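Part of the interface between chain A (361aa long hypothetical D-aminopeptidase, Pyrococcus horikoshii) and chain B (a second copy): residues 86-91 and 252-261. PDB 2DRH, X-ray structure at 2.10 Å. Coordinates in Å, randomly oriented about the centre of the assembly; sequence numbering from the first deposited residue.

Chain A, residues 86-91: LWELGT
Chain B 252-261: GRQLNRVAKR

What holds the two stretches together most firmly? E88(A) does, through both its side chain and its backbone. Its carboxylate forms a salt bridge with R257(B), in which NE of R257(B) donates a hydrogen bond to OE2 of E88(A) at 2.9 Å, with an N-H...O angle of 132°. Its carbonyl is reached by a second arginine: NH1 of R253(B) donates to O of E88(A) at 2.8 Å and 138°. This carbonyl lies near the plane of the R253(B) guanidinium, at its edge, where the N-H bonds point, and over one face of the R257(B) guanidinium.

Which rotamers make these bonds possible? The CA-to-CB bond of E88(A) points sideways, but chi1 t (-172°), chi2 p (74°) and chi3 59° bring its end nearer to chain B. The CA-to-CB bond of R257(B) points toward chain A, with chi1 m (-54°), chi2 t, chi3 p (73°) and chi4 -164°. That of R253(B), one helical turn earlier, also points toward chain A; the side chain extends through chi1 t (169°) and chi2 t (-174°), then bends at chi3 p (59°) and chi4 82°.

What else surrounds the E88(A) carboxylate? A water joins it to R261(B), donating to OE2 of E88(A) at 2.7 Å and accepting from NH1 of R261(B) at 2.9 Å. K260(B), chi1 m (-75°) and otherwise fully extended, adds positive charge at longer range: its NZ is 4.5 Å from OE1 of E88(A), beyond a salt bridge.

How does the backbone of chain A accommodate R253(B)? Residues 86-89 end a helix, and G90(A) leaves it with phi/psi 74/22, although its N still makes a weak 2.7 Å hydrogen bond to O of L86(A). Positive phi favours glycine, and so does the packing: an ideal CB here would point toward chain B and clash with NE of R253(B) at 2.7 Å. Over one face of that guanidinium lie N of G90(A) and O of L89(A), the latter 3.0 Å from CZ of R253(B) but not hydrogen-bonded to it.

What packing and register frame these polar contacts? Chain B is helical here and the helix continues later in the chain; the CA atoms come nearest at G90(A) and R253(B), 7.6 Å apart, and at L89(A) and Q254(B), 8.0 Å. The CA-to-CB bond of L89(A), chi1 m and chi2 t, points away from chain B, yet its CD2 comes within 4.1 Å of NH1 of R257(B). O of W87(A) lies 3.8 Å from CD of R253(B), while the CA-to-CB bond of W87(A) points away from chain B. Together the stretches bury 295 Å².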

# COMPACT_ATOMS: atom_id res chain seq x y z
N LEU A 86 -2.09 -11.80 6.30
CA LEU A 86 -2.53 -12.37 5.04
C LEU A 86 -1.68 -11.74 3.93
O LEU A 86 -1.13 -12.44 3.06
CB LEU A 86 -4.02 -12.10 4.82
CG LEU A 86 -4.70 -12.85 3.66
CD1 LEU A 86 -6.20 -12.90 3.89
CD2 LEU A 86 -4.38 -12.18 2.33
N TRP A 87 -1.56 -10.41 3.99
CA TRP A 87 -0.78 -9.67 3.01
C TRP A 87 0.72 -9.94 3.07
O TRP A 87 1.38 -10.06 2.04
CB TRP A 87 -1.01 -8.16 3.15
CG TRP A 87 -2.33 -7.68 2.60
CD1 TRP A 87 -2.91 -8.07 1.43
CD2 TRP A 87 -3.18 -6.68 3.17
NE1 TRP A 87 -4.08 -7.36 1.23
CE2 TRP A 87 -4.26 -6.50 2.28
CE3 TRP A 87 -3.13 -5.90 4.34
CZ2 TRP A 87 -5.29 -5.57 2.52
CZ3 TRP A 87 -4.15 -4.99 4.58
CH2 TRP A 87 -5.21 -4.83 3.67
N GLU A 88 1.25 -10.04 4.29
CA GLU A 88 2.68 -10.27 4.47
C GLU A 88 3.14 -11.66 4.03
O GLU A 88 4.14 -11.78 3.32
CB GLU A 88 3.06 -10.06 5.94
CG GLU A 88 4.57 -10.10 6.19
CD GLU A 88 5.28 -8.84 5.71
OE1 GLU A 88 4.92 -7.74 6.19
OE2 GLU A 88 6.21 -8.95 4.86
N LEU A 89 2.41 -12.69 4.45
CA LEU A 89 2.78 -14.07 4.11
C LEU A 89 2.06 -14.61 2.90
O LEU A 89 2.47 -15.63 2.34
CB LEU A 89 2.50 -14.99 5.30
CG LEU A 89 3.25 -14.73 6.61
CD1 LEU A 89 2.80 -15.74 7.65
CD2 LEU A 89 4.75 -14.87 6.38
N GLY A 90 0.98 -13.95 2.49
CA GLY A 90 0.22 -14.38 1.34
C GLY A 90 -0.63 -15.60 1.60
O GLY A 90 -1.02 -16.30 0.66
N THR A 91 -0.94 -15.88 2.86
CA THR A 91 -1.72 -17.07 3.17
C THR A 91 -2.85 -16.91 4.17
O THR A 91 -2.93 -15.90 4.88
CB THR A 91 -0.80 -18.18 3.70
OG1 THR A 91 -0.03 -17.66 4.80
CG2 THR A 91 0.17 -18.66 2.60
N GLY B 252 7.30 -12.62 -6.11
CA GLY B 252 7.31 -11.17 -6.10
C GLY B 252 6.97 -10.59 -4.74
O GLY B 252 7.51 -9.55 -4.36
N ARG B 253 6.05 -11.24 -4.02
CA ARG B 253 5.64 -10.80 -2.69
C ARG B 253 6.85 -10.86 -1.77
O ARG B 253 7.16 -9.90 -1.05
CB ARG B 253 4.55 -11.71 -2.13
CG ARG B 253 4.26 -11.49 -0.65
CD ARG B 253 3.26 -12.51 -0.12
NE ARG B 253 3.74 -13.89 -0.28
CZ ARG B 253 4.58 -14.49 0.56
NH1 ARG B 253 5.02 -13.84 1.63
NH2 ARG B 253 4.97 -15.75 0.33
N GLN B 254 7.54 -12.00 -1.80
CA GLN B 254 8.72 -12.20 -0.98
C GLN B 254 9.81 -11.18 -1.30
O GLN B 254 10.51 -10.70 -0.41
CB GLN B 254 9.27 -13.63 -1.17
CG GLN B 254 8.33 -14.70 -0.62
CD GLN B 254 8.86 -16.12 -0.82
OE1 GLN B 254 9.02 -16.59 -1.95
NE2 GLN B 254 9.11 -16.82 0.29
N LEU B 255 9.95 -10.83 -2.58
CA LEU B 255 10.97 -9.87 -2.96
C LEU B 255 10.66 -8.46 -2.47
O LEU B 255 11.56 -7.63 -2.36
CB LEU B 255 11.17 -9.90 -4.48
CG LEU B 255 11.97 -11.13 -4.92
CD1 LEU B 255 11.77 -11.38 -6.40
CD2 LEU B 255 13.44 -10.92 -4.58
N ASN B 256 9.40 -8.18 -2.18
CA ASN B 256 9.04 -6.86 -1.65
C ASN B 256 9.50 -6.84 -0.20
O ASN B 256 9.85 -5.79 0.34
CB ASN B 256 7.52 -6.62 -1.69
CG ASN B 256 7.02 -6.25 -3.08
OD1 ASN B 256 7.66 -5.49 -3.81
ND2 ASN B 256 5.87 -6.78 -3.45
N ARG B 257 9.49 -8.02 0.42
CA ARG B 257 9.92 -8.15 1.81
C ARG B 257 11.42 -7.93 1.85
O ARG B 257 11.95 -7.22 2.71
CB ARG B 257 9.60 -9.56 2.36
CG ARG B 257 8.14 -9.99 2.23
CD ARG B 257 7.91 -11.33 2.92
NE ARG B 257 7.93 -11.22 4.37
CZ ARG B 257 8.07 -12.25 5.20
NH1 ARG B 257 8.20 -13.49 4.72
NH2 ARG B 257 8.06 -12.05 6.52
N VAL B 258 12.11 -8.54 0.89
CA VAL B 258 13.56 -8.42 0.79
C VAL B 258 13.97 -6.96 0.62
O VAL B 258 14.90 -6.49 1.27
CB VAL B 258 14.10 -9.22 -0.42
CG1 VAL B 258 15.55 -8.88 -0.65
CG2 VAL B 258 13.95 -10.72 -0.16
N ALA B 259 13.28 -6.24 -0.26
CA ALA B 259 13.60 -4.84 -0.51
C ALA B 259 13.46 -3.98 0.75
O ALA B 259 14.21 -3.03 0.94
CB ALA B 259 12.70 -4.30 -1.64
N LYS B 260 12.50 -4.31 1.60
CA LYS B 260 12.31 -3.55 2.83
C LYS B 260 13.53 -3.67 3.75
O LYS B 260 13.92 -2.69 4.39
CB LYS B 260 11.08 -4.03 3.60
CG LYS B 260 9.74 -3.60 3.02
CD LYS B 260 8.65 -3.93 4.02
CE LYS B 260 7.29 -3.49 3.54
NZ LYS B 260 6.29 -3.81 4.60
N ARG B 261 14.14 -4.86 3.79
CA ARG B 261 15.29 -5.12 4.66
C ARG B 261 16.53 -4.30 4.31
O ARG B 261 17.44 -4.13 5.14
CB ARG B 261 15.64 -6.62 4.63
CG ARG B 261 14.48 -7.52 5.03
CD ARG B 261 13.94 -7.12 6.40
NE ARG B 261 12.95 -8.04 6.92
CZ ARG B 261 11.68 -8.11 6.52
NH1 ARG B 261 11.23 -7.31 5.57
NH2 ARG B 261 10.86 -8.98 7.09
O HOH W 1 8.30 -7.29 5.47